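Local atomic coordinates of dihydropteridine reductase (Dictyostelium discoideum, PDB entry 3ORF), a protein that catalyses the NADH- or NADPH-dependent reduction of quinonoid dihydropteridines to tetrahydropteridines, probably supplying tetrahydrobiopterin, a cofactor of aromatic amino acid hydroxylases. Residues A33-W47 and L213-T225. Sequence-based numbering, arbitrary orientation.
With NAD (nicotinamide-adenine-dinucleotide), chain E.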
ATOM      1  N   ALA A  33     -15.529  16.521  -3.407  1.00 29.30           N
ATOM      2  CA  ALA A  33     -16.099  16.946  -4.687  1.00 29.89           C
ATOM      3  C   ALA A  33     -16.763  15.777  -5.433  1.00 29.73           C
ATOM      4  O   ALA A  33     -17.939  15.836  -5.837  1.00 29.69           O
ATOM      5  CB  ALA A  33     -15.032  17.582  -5.541  1.00 29.51           C
ATOM      6  N   LEU A  34     -16.030  14.689  -5.633  1.00 28.55           N
ATOM      7  CA  LEU A  34     -16.605  13.558  -6.374  1.00 27.15           C
ATOM      8  C   LEU A  34     -17.744  12.927  -5.585  1.00 27.69           C
ATOM      9  O   LEU A  34     -18.818  12.648  -6.142  1.00 26.65           O
ATOM     10  CB  LEU A  34     -15.522  12.493  -6.708  1.00 27.29           C
ATOM     11  CG  LEU A  34     -16.071  11.201  -7.324  1.00 27.30           C
ATOM     12  CD1 LEU A  34     -16.777  11.450  -8.730  1.00 22.81           C
ATOM     13  CD2 LEU A  34     -14.945  10.225  -7.360  1.00 26.57           C
ATOM     14  N   GLY A  35     -17.473  12.693  -4.294  1.00 28.04           N
ATOM     15  CA  GLY A  35     -18.388  12.015  -3.414  1.00 27.57           C
ATOM     16  C   GLY A  35     -19.728  12.741  -3.387  1.00 30.43           C
ATOM     17  O   GLY A  35     -20.797  12.093  -3.493  1.00 29.45           O
ATOM     18  N   ALA A  36     -19.682  14.078  -3.298  1.00 30.37           N
ATOM     19  CA  ALA A  36     -20.941  14.874  -3.296  1.00 33.59           C
ATOM     20  C   ALA A  36     -21.647  14.888  -4.654  1.00 34.54           C
ATOM     21  O   ALA A  36     -22.886  14.982  -4.697  1.00 37.24           O
ATOM     22  CB  ALA A  36     -20.721  16.343  -2.773  1.00 32.84           C
ATOM     23  N   GLU A  37     -20.898  14.816  -5.765  1.00 32.94           N
ATOM     24  CA  GLU A  37     -21.557  14.695  -7.057  1.00 33.87           C
ATOM     25  C   GLU A  37     -22.222  13.305  -7.234  1.00 33.60           C
ATOM     26  O   GLU A  37     -23.307  13.207  -7.780  1.00 34.06           O
ATOM     27  CB  GLU A  37     -20.603  14.982  -8.206  1.00 33.71           C
ATOM     28  CG  GLU A  37     -21.219  14.819  -9.632  1.00 38.65           C
ATOM     29  CD  GLU A  37     -22.512  15.634  -9.901  1.00 48.73           C
ATOM     30  OE1 GLU A  37     -22.560  16.867  -9.600  1.00 51.90           O
ATOM     31  OE2 GLU A  37     -23.482  15.016 -10.450  1.00 52.08           O
ATOM     32  N   VAL A  38     -21.589  12.239  -6.744  1.00 32.95           N
ATOM     33  CA  VAL A  38     -22.235  10.906  -6.770  1.00 32.69           C
ATOM     34  C   VAL A  38     -23.534  10.930  -5.943  1.00 34.29           C
ATOM     35  O   VAL A  38     -24.545  10.266  -6.267  1.00 35.67           O
ATOM     36  CB  VAL A  38     -21.261   9.786  -6.277  1.00 31.50           C
ATOM     37  CG1 VAL A  38     -21.942   8.436  -6.288  1.00 29.67           C
ATOM     38  CG2 VAL A  38     -20.013   9.725  -7.194  1.00 29.51           C
ATOM     39  N   VAL A  39     -23.527  11.665  -4.851  1.00 34.51           N
ATOM     40  CA  VAL A  39     -24.738  11.635  -3.994  1.00 35.12           C
ATOM     41  C   VAL A  39     -25.853  12.380  -4.750  1.00 36.38           C
ATOM     42  O   VAL A  39     -26.978  11.863  -4.911  1.00 36.64           O
ATOM     43  CB  VAL A  39     -24.481  12.275  -2.616  1.00 34.93           C
ATOM     44  CG1 VAL A  39     -25.821  12.584  -1.899  1.00 37.20           C
ATOM     45  CG2 VAL A  39     -23.590  11.357  -1.771  1.00 28.42           C
ATOM     46  N   LYS A  40     -25.491  13.550  -5.275  1.00 36.47           N
ATOM     47  CA  LYS A  40     -26.435  14.417  -5.961  1.00 39.47           C
ATOM     48  C   LYS A  40     -27.070  13.662  -7.138  1.00 40.19           C
ATOM     49  O   LYS A  40     -28.298  13.669  -7.290  1.00 40.57           O
ATOM     50  CB  LYS A  40     -25.744  15.693  -6.457  1.00 40.44           C
ATOM     51  CG  LYS A  40     -26.592  16.926  -6.546  1.00 45.11           C
ATOM     52  CD  LYS A  40     -26.414  17.641  -7.901  1.00 54.02           C
ATOM     53  CE  LYS A  40     -25.493  18.860  -7.850  1.00 59.00           C
ATOM     54  NZ  LYS A  40     -25.890  19.961  -8.865  1.00 60.70           N
ATOM     55  N   PHE A  41     -26.238  13.025  -7.967  1.00 38.42           N
ATOM     56  CA  PHE A  41     -26.739  12.333  -9.133  1.00 38.66           C
ATOM     57  C   PHE A  41     -27.605  11.122  -8.731  1.00 38.50           C
ATOM     58  O   PHE A  41     -28.673  10.872  -9.325  1.00 38.94           O
ATOM     59  CB  PHE A  41     -25.573  11.862 -10.041  1.00 38.95           C
ATOM     60  CG  PHE A  41     -26.023  11.361 -11.373  1.00 40.21           C
ATOM     61  CD1 PHE A  41     -26.033  12.209 -12.490  1.00 42.83           C
ATOM     62  CD2 PHE A  41     -26.502  10.037 -11.515  1.00 41.12           C
ATOM     63  CE1 PHE A  41     -26.505  11.708 -13.785  1.00 44.40           C
ATOM     64  CE2 PHE A  41     -26.951   9.544 -12.774  1.00 41.88           C
ATOM     65  CZ  PHE A  41     -26.958  10.390 -13.906  1.00 42.15           C
ATOM     66  N   PHE A  42     -27.170  10.351  -7.748  1.00 37.25           N
ATOM     67  CA  PHE A  42     -28.037   9.220  -7.374  1.00 38.30           C
ATOM     68  C   PHE A  42     -29.378   9.661  -6.839  1.00 40.14           C
ATOM     69  O   PHE A  42     -30.401   9.101  -7.219  1.00 40.25           O
ATOM     70  CB  PHE A  42     -27.357   8.210  -6.466  1.00 37.10           C
ATOM     71  CG  PHE A  42     -26.516   7.190  -7.242  1.00 37.37           C
ATOM     72  CD1 PHE A  42     -25.378   7.609  -7.987  1.00 32.37           C
ATOM     73  CD2 PHE A  42     -26.843   5.846  -7.222  1.00 34.74           C
ATOM     74  CE1 PHE A  42     -24.589   6.707  -8.696  1.00 31.95           C
ATOM     75  CE2 PHE A  42     -26.036   4.890  -7.932  1.00 36.73           C
ATOM     76  CZ  PHE A  42     -24.926   5.333  -8.708  1.00 33.69           C
ATOM     77  N   LYS A  43     -29.344  10.693  -6.000  1.00 42.84           N
ATOM     78  CA  LYS A  43     -30.536  11.299  -5.405  1.00 45.80           C
ATOM     79  C   LYS A  43     -31.507  11.746  -6.523  1.00 47.41           C
ATOM     80  O   LYS A  43     -32.683  11.428  -6.456  1.00 49.05           O
ATOM     81  CB  LYS A  43     -30.143  12.411  -4.436  1.00 45.30           C
ATOM     82  CG  LYS A  43     -31.298  12.977  -3.595  1.00 51.87           C
ATOM     83  CD  LYS A  43     -30.786  14.059  -2.673  1.00 53.87           C
ATOM     84  CE  LYS A  43     -31.924  14.888  -2.044  1.00 60.96           C
ATOM     85  NZ  LYS A  43     -31.484  15.740  -0.884  1.00 61.46           N
ATOM     86  N   SER A  44     -30.995  12.337  -7.610  1.00 47.23           N
ATOM     87  CA  SER A  44     -31.855  12.680  -8.763  1.00 48.05           C
ATOM     88  C   SER A  44     -32.533  11.501  -9.481  1.00 48.28           C
ATOM     89  O   SER A  44     -33.534  11.668 -10.148  1.00 50.52           O
ATOM     90  CB  SER A  44     -31.102  13.574  -9.756  1.00 47.52           C
ATOM     91  OG  SER A  44     -30.424  12.825 -10.733  1.00 48.00           O
ATOM     92  N   LYS A  45     -31.995  10.302  -9.354  1.00 46.75           N
ATOM     93  CA  LYS A  45     -32.585   9.110  -9.979  1.00 46.55           C
ATOM     94  C   LYS A  45     -33.405   8.347  -8.932  1.00 46.35           C
ATOM     95  O   LYS A  45     -33.751   7.181  -9.097  1.00 47.19           O
ATOM     96  CB  LYS A  45     -31.455   8.250 -10.592  1.00 45.88           C
ATOM     97  CG  LYS A  45     -30.736   8.955 -11.769  1.00 46.39           C
ATOM     98  CD  LYS A  45     -31.582   8.874 -13.061  1.00 52.35           C
ATOM     99  CE  LYS A  45     -30.828   9.462 -14.242  1.00 53.29           C
ATOM    100  NZ  LYS A  45     -30.809  10.931 -14.167  1.00 53.83           N
ATOM    101  N   SER A  46     -33.691   9.033  -7.826  1.00 46.71           N
ATOM    102  CA  SER A  46     -34.521   8.508  -6.749  1.00 48.13           C
ATOM    103  C   SER A  46     -33.926   7.335  -5.954  1.00 47.65           C
ATOM    104  O   SER A  46     -34.678   6.545  -5.425  1.00 49.02           O
ATOM    105  CB  SER A  46     -35.957   8.193  -7.255  1.00 51.18           C
ATOM    106  OG  SER A  46     -36.524   9.335  -7.916  1.00 53.14           O
ATOM    107  N   TRP A  47     -32.589   7.219  -5.863  1.00 44.99           N
ATOM    108  CA  TRP A  47     -31.998   6.289  -4.926  1.00 43.21           C
ATOM    109  C   TRP A  47     -31.936   6.976  -3.569  1.00 43.57           C
ATOM    110  O   TRP A  47     -31.856   8.195  -3.450  1.00 43.26           O
ATOM    111  CB  TRP A  47     -30.577   5.864  -5.370  1.00 42.40           C
ATOM    112  CG  TRP A  47     -30.537   4.788  -6.440  1.00 39.14           C
ATOM    113  CD1 TRP A  47     -31.263   4.731  -7.560  1.00 40.51           C
ATOM    114  CD2 TRP A  47     -29.682   3.639  -6.449  1.00 36.73           C
ATOM    115  NE1 TRP A  47     -30.970   3.599  -8.283  1.00 39.32           N
ATOM    116  CE2 TRP A  47     -29.991   2.903  -7.619  1.00 38.06           C
ATOM    117  CE3 TRP A  47     -28.730   3.145  -5.559  1.00 32.84           C
ATOM    118  CZ2 TRP A  47     -29.354   1.693  -7.950  1.00 34.23           C
ATOM    119  CZ3 TRP A  47     -28.095   1.934  -5.859  1.00 33.59           C
ATOM    120  CH2 TRP A  47     -28.419   1.220  -7.060  1.00 34.08           C
ATOM    121  N   LEU A 213     -17.311  15.466 -13.159  1.00 25.86           N
ATOM    122  CA  LEU A 213     -17.656  14.534 -12.092  1.00 26.13           C
ATOM    123  C   LEU A 213     -19.013  13.825 -12.402  1.00 26.50           C
ATOM    124  O   LEU A 213     -19.201  12.628 -12.084  1.00 25.19           O
ATOM    125  CB  LEU A 213     -17.680  15.299 -10.763  1.00 24.71           C
ATOM    126  CG  LEU A 213     -16.338  15.922 -10.379  1.00 27.38           C
ATOM    127  CD1 LEU A 213     -16.528  16.764  -9.150  1.00 33.58           C
ATOM    128  CD2 LEU A 213     -15.305  14.900 -10.119  1.00 24.62           C
ATOM    129  N   SER A 214     -19.925  14.541 -13.096  1.00 28.02           N
ATOM    130  CA  SER A 214     -21.240  14.008 -13.397  1.00 30.07           C
ATOM    131  C   SER A 214     -21.069  12.872 -14.371  1.00 30.68           C
ATOM    132  O   SER A 214     -21.912  12.030 -14.413  1.00 32.75           O
ATOM    133  CB  SER A 214     -22.189  15.093 -13.980  1.00 32.40           C
ATOM    134  OG  SER A 214     -21.786  15.474 -15.291  1.00 34.49           O
ATOM    135  N   GLU A 215     -19.975  12.805 -15.141  1.00 30.36           N
ATOM    136  CA  GLU A 215     -19.814  11.627 -16.018  1.00 31.37           C
ATOM    137  C   GLU A 215     -19.343  10.469 -15.191  1.00 28.79           C
ATOM    138  O   GLU A 215     -19.692   9.351 -15.449  1.00 28.55           O
ATOM    139  CB  GLU A 215     -18.869  11.837 -17.206  1.00 31.27           C
ATOM    140  CG  GLU A 215     -19.255  12.971 -18.077  1.00 38.41           C
ATOM    141  CD  GLU A 215     -18.540  12.970 -19.448  1.00 44.14           C
ATOM    142  OE1 GLU A 215     -18.000  11.934 -19.862  1.00 50.17           O
ATOM    143  OE2 GLU A 215     -18.562  14.006 -20.135  1.00 49.55           O
ATOM    144  N   VAL A 216     -18.535  10.722 -14.186  1.00 27.39           N
ATOM    145  CA  VAL A 216     -18.251   9.611 -13.293  1.00 26.10           C
ATOM    146  C   VAL A 216     -19.521   9.025 -12.621  1.00 25.51           C
ATOM    147  O   VAL A 216     -19.769   7.820 -12.635  1.00 25.72           O
ATOM    148  CB  VAL A 216     -17.122  10.020 -12.288  1.00 25.76           C
ATOM    149  CG1 VAL A 216     -16.822   8.819 -11.396  1.00 21.96           C
ATOM    150  CG2 VAL A 216     -15.922  10.464 -13.137  1.00 21.73           C
ATOM    151  N   ALA A 217     -20.338   9.898 -12.047  1.00 26.22           N
ATOM    152  CA  ALA A 217     -21.643   9.503 -11.496  1.00 27.49           C
ATOM    153  C   ALA A 217     -22.516   8.711 -12.448  1.00 28.49           C
ATOM    154  O   ALA A 217     -23.112   7.692 -12.047  1.00 27.43           O
ATOM    155  CB  ALA A 217     -22.432  10.721 -10.994  1.00 26.86           C
ATOM    156  N   GLU A 218     -22.631   9.190 -13.683  1.00 30.13           N
ATOM    157  CA  GLU A 218     -23.442   8.508 -14.707  1.00 33.17           C
ATOM    158  C   GLU A 218     -22.923   7.095 -15.020  1.00 32.28           C
ATOM    159  O   GLU A 218     -23.719   6.118 -15.090  1.00 32.77           O
ATOM    160  CB  GLU A 218     -23.505   9.423 -15.948  1.00 36.22           C
ATOM    161  CG  GLU A 218     -24.056   8.870 -17.280  1.00 44.93           C
ATOM    162  CD  GLU A 218     -24.408  10.032 -18.280  1.00 59.54           C
ATOM    163  OE1 GLU A 218     -24.172  11.243 -17.915  1.00 61.85           O
ATOM    164  OE2 GLU A 218     -24.928   9.736 -19.409  1.00 62.56           O
ATOM    165  N   LYS A 219     -21.604   6.943 -15.177  1.00 28.96           N
ATOM    166  CA  LYS A 219     -21.042   5.588 -15.370  1.00 26.96           C
ATOM    167  C   LYS A 219     -21.360   4.686 -14.170  1.00 26.53           C
ATOM    168  O   LYS A 219     -21.833   3.535 -14.327  1.00 27.16           O
ATOM    169  CB  LYS A 219     -19.543   5.657 -15.612  1.00 26.32           C
ATOM    170  CG  LYS A 219     -18.846   4.302 -15.879  1.00 26.37           C
ATOM    171  CD  LYS A 219     -19.515   3.487 -17.025  1.00 28.83           C
ATOM    172  CE  LYS A 219     -19.223   4.093 -18.382  1.00 34.04           C
ATOM    173  NZ  LYS A 219     -19.254   3.010 -19.470  1.00 33.45           N
ATOM    174  N   LEU A 220     -21.197   5.211 -12.964  1.00 25.90           N
ATOM    175  CA  LEU A 220     -21.537   4.420 -11.745  1.00 25.97           C
ATOM    176  C   LEU A 220     -22.988   3.977 -11.701  1.00 26.37           C
ATOM    177  O   LEU A 220     -23.329   2.846 -11.229  1.00 25.84           O
ATOM    178  CB  LEU A 220     -21.189   5.188 -10.444  1.00 24.34           C
ATOM    179  CG  LEU A 220     -19.648   5.429 -10.216  1.00 26.50           C
ATOM    180  CD1 LEU A 220     -19.385   6.364  -9.065  1.00 21.83           C
ATOM    181  CD2 LEU A 220     -18.876   4.157  -9.988  1.00 22.38           C
ATOM    182  N   PHE A 221     -23.854   4.915 -12.095  1.00 29.05           N
ATOM    183  CA  PHE A 221     -25.270   4.655 -12.190  1.00 31.26           C
ATOM    184  C   PHE A 221     -25.605   3.591 -13.222  1.00 32.29           C
ATOM    185  O   PHE A 221     -26.383   2.708 -12.922  1.00 34.75           O
ATOM    186  CB  PHE A 221     -26.078   5.917 -12.473  1.00 32.08           C
ATOM    187  CG  PHE A 221     -27.582   5.679 -12.345  1.00 35.57           C
ATOM    188  CD1 PHE A 221     -28.150   5.493 -11.103  1.00 33.36           C
ATOM    189  CD2 PHE A 221     -28.400   5.689 -13.474  1.00 37.17           C
ATOM    190  CE1 PHE A 221     -29.574   5.292 -10.992  1.00 43.64           C
ATOM    191  CE2 PHE A 221     -29.796   5.507 -13.395  1.00 41.65           C
ATOM    192  CZ  PHE A 221     -30.390   5.292 -12.165  1.00 42.72           C
ATOM    193  N   GLU A 222     -25.028   3.674 -14.421  1.00 32.63           N
ATOM    194  CA  GLU A 222     -25.171   2.608 -15.437  1.00 33.66           C
ATOM    195  C   GLU A 222     -24.743   1.230 -14.894  1.00 33.09           C
ATOM    196  O   GLU A 222     -25.457   0.249 -15.089  1.00 33.00           O
ATOM    197  CB  GLU A 222     -24.459   2.994 -16.761  1.00 35.03           C
ATOM    198  CG  GLU A 222     -24.324   1.890 -17.850  1.00 41.44           C
ATOM    199  CD  GLU A 222     -23.327   2.248 -19.029  1.00 50.86           C
ATOM    200  OE1 GLU A 222     -22.421   3.126 -18.891  1.00 51.68           O
ATOM    201  OE2 GLU A 222     -23.438   1.601 -20.106  1.00 55.32           O
ATOM    202  N   TRP A 223     -23.620   1.143 -14.186  1.00 32.05           N
ATOM    203  CA  TRP A 223     -23.219  -0.139 -13.638  1.00 32.24           C
ATOM    204  C   TRP A 223     -24.149  -0.592 -12.510  1.00 31.63           C
ATOM    205  O   TRP A 223     -24.326  -1.755 -12.325  1.00 31.82           O
ATOM    206  CB  TRP A 223     -21.785  -0.123 -13.096  1.00 29.92           C
ATOM    207  CG  TRP A 223     -20.637   0.048 -14.116  1.00 31.40           C
ATOM    208  CD1 TRP A 223     -20.614  -0.275 -15.441  1.00 28.31           C
ATOM    209  CD2 TRP A 223     -19.336   0.597 -13.817  1.00 29.57           C
ATOM    210  NE1 TRP A 223     -19.371   0.044 -15.990  1.00 29.24           N
ATOM    211  CE2 TRP A 223     -18.573   0.558 -15.007  1.00 26.95           C
ATOM    212  CE3 TRP A 223     -18.734   1.079 -12.634  1.00 28.58           C
ATOM    213  CZ2 TRP A 223     -17.271   1.034 -15.067  1.00 28.98           C
ATOM    214  CZ3 TRP A 223     -17.401   1.545 -12.697  1.00 27.48           C
ATOM    215  CH2 TRP A 223     -16.705   1.527 -13.899  1.00 28.31           C
ATOM    216  N   SER A 224     -24.684   0.350 -11.738  1.00 33.04           N
ATOM    217  CA  SER A 224     -25.617   0.051 -10.622  1.00 34.53           C
ATOM    218  C   SER A 224     -26.988  -0.536 -11.031  1.00 37.21           C
ATOM    219  O   SER A 224     -27.568  -1.282 -10.256  1.00 38.09           O
ATOM    220  CB  SER A 224     -25.871   1.309  -9.829  1.00 32.92           C
ATOM    221  OG  SER A 224     -24.635   1.666  -9.273  1.00 32.94           O
ATOM    222  N   THR A 225     -27.445  -0.220 -12.243  1.00 38.75           N
ATOM    223  CA  THR A 225     -28.786  -0.540 -12.714  1.00 41.95           C
ATOM    224  C   THR A 225     -28.799  -1.537 -13.872  1.00 43.10           C
ATOM    225  O   THR A 225     -29.817  -2.144 -14.116  1.00 44.73           O
ATOM    226  CB  THR A 225     -29.516   0.712 -13.164  1.00 42.66           C
ATOM    227  OG1 THR A 225     -28.697   1.419 -14.092  1.00 43.09           O
ATOM    228  CG2 THR A 225     -29.792   1.626 -11.989  1.00 43.09           C
TER
HETATM  229  PA  NAD E 901     -11.758  15.887  -2.096  1.00 34.60           P
HETATM  230  O1A NAD E 901     -10.582  16.284  -1.278  1.00 37.00           O
HETATM  231  O2A NAD E 901     -12.811  16.877  -2.452  1.00 32.27           O
HETATM  232  O5B NAD E 901     -12.583  14.784  -1.203  1.00 35.20           O
HETATM  233  C5B NAD E 901     -12.095  13.671  -0.546  1.00 35.50           C
HETATM  234  C4B NAD E 901     -13.063  13.413   0.622  1.00 35.46           C
HETATM  235  O4B NAD E 901     -12.527  12.264   1.341  1.00 36.35           O
HETATM  236  C3B NAD E 901     -12.992  14.596   1.624  1.00 36.75           C
HETATM  237  O3B NAD E 901     -14.289  14.851   2.110  1.00 36.88           O
HETATM  238  C2B NAD E 901     -12.256  14.035   2.825  1.00 38.45           C
HETATM  239  O2B NAD E 901     -12.760  14.587   4.053  1.00 40.13           O
HETATM  240  C1B NAD E 901     -12.647  12.546   2.733  1.00 38.25           C
HETATM  241  N9A NAD E 901     -11.681  11.602   3.362  1.00 38.27           N
HETATM  242  C8A NAD E 901     -10.329  11.723   3.310  1.00 36.75           C
HETATM  243  N7A NAD E 901      -9.819  10.652   3.938  1.00 40.02           N
HETATM  244  C5A NAD E 901     -10.834   9.873   4.422  1.00 38.71           C
HETATM  245  C6A NAD E 901     -10.918   8.651   5.159  1.00 38.64           C
HETATM  246  N6A NAD E 901      -9.807   8.029   5.626  1.00 37.52           N
HETATM  247  N1A NAD E 901     -12.142   8.122   5.449  1.00 37.07           N
HETATM  248  C2A NAD E 901     -13.244   8.754   5.067  1.00 33.82           C
HETATM  249  N3A NAD E 901     -13.190   9.908   4.369  1.00 33.58           N
HETATM  250  C4A NAD E 901     -12.018  10.502   4.056  1.00 35.47           C
HETATM  251  O3  NAD E 901     -11.150  15.129  -3.335  1.00 31.68           O
HETATM  252  PN  NAD E 901     -11.769  14.808  -4.703  1.00 39.18           P
HETATM  253  O1N NAD E 901     -11.181  15.854  -5.600  1.00 41.13           O
HETATM  254  O2N NAD E 901     -13.256  14.491  -4.635  1.00 36.14           O
HETATM  255  O5D NAD E 901     -11.064  13.413  -5.139  1.00 42.49           O
HETATM  256  C5D NAD E 901     -11.701  12.139  -4.978  1.00 50.66           C
HETATM  257  C4D NAD E 901     -10.705  11.000  -5.272  1.00 55.69           C
HETATM  258  O4D NAD E 901      -9.961  11.301  -6.483  1.00 59.36           O
HETATM  259  C3D NAD E 901      -9.636  10.722  -4.209  1.00 56.37           C
HETATM  260  O3D NAD E 901      -9.702   9.278  -3.932  1.00 53.22           O
HETATM  261  C2D NAD E 901      -8.306  11.061  -4.897  1.00 59.37           C
HETATM  262  O2D NAD E 901      -7.309  10.201  -4.322  1.00 58.46           O
HETATM  263  C1D NAD E 901      -8.699  10.584  -6.313  1.00 60.63           C
HETATM  264  N1N NAD E 901      -7.927  10.598  -7.638  1.00 62.96           N
HETATM  265  C2N NAD E 901      -7.814  11.751  -8.534  1.00 63.57           C
HETATM  266  C3N NAD E 901      -7.068  11.581  -9.752  1.00 61.26           C
HETATM  267  C7N NAD E 901      -6.871  12.701 -10.811  1.00 55.51           C
HETATM  268  O7N NAD E 901      -5.747  12.883 -11.315  1.00 56.55           O
HETATM  269  N7N NAD E 901      -8.002  13.355 -11.153  1.00 38.14           N
HETATM  270  C4N NAD E 901      -6.493  10.327 -10.074  1.00 63.76           C
HETATM  271  C5N NAD E 901      -6.641   9.229  -9.218  1.00 62.21           C
HETATM  272  C6N NAD E 901      -7.340   9.368  -8.030  1.00 59.60           C
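Phe221 meets three aromatic rings at once, edge-to-face with Phe42 and offset edge-to-face with Phe41 and Trp47. This cluster joins two helices on one side of the Rossmann-fold sheet. Helix 33-44 follows the glycine-rich turn of this short-chain dehydrogenase/reductase, and helix 213-225 crosses it at -54°. A chi1 of -171° swings the Phe221 ring away from its backbone N, toward the C-terminal end of helix 33-44. Its edge points at the face of Phe42, planes 83° apart, and, offset, at the face of Trp47. The edge of Phe41 in turn points, offset, at the face of Phe221. Lys45 lays its aliphatic chain over Phe221, CG 3.9 Å from the ring centroid, while Thr225 CG2 sits on the opposite face. Cutting Phe221 back to an alanine is likely to leave a gap beside Phe41, Phe42 and Trp47 and the Lys45 chain without its ring face. Phe42 is a knob among Ala217, Leu220, Phe221 and Ser224. The helices come closest at Val38 and Ala217, CA atoms 5.0 Å apart; Ala217 CB also touches Phe41 CB at 3.5 Å. Toward the NAD end, Leu34 CD1 packs on Val216 CG1. The helix start grips the NAD diphosphate: Ala33 N bonds O2A at 2.9 Å, and Leu34 N gives O2N a nearly straight bond of 3.0 Å.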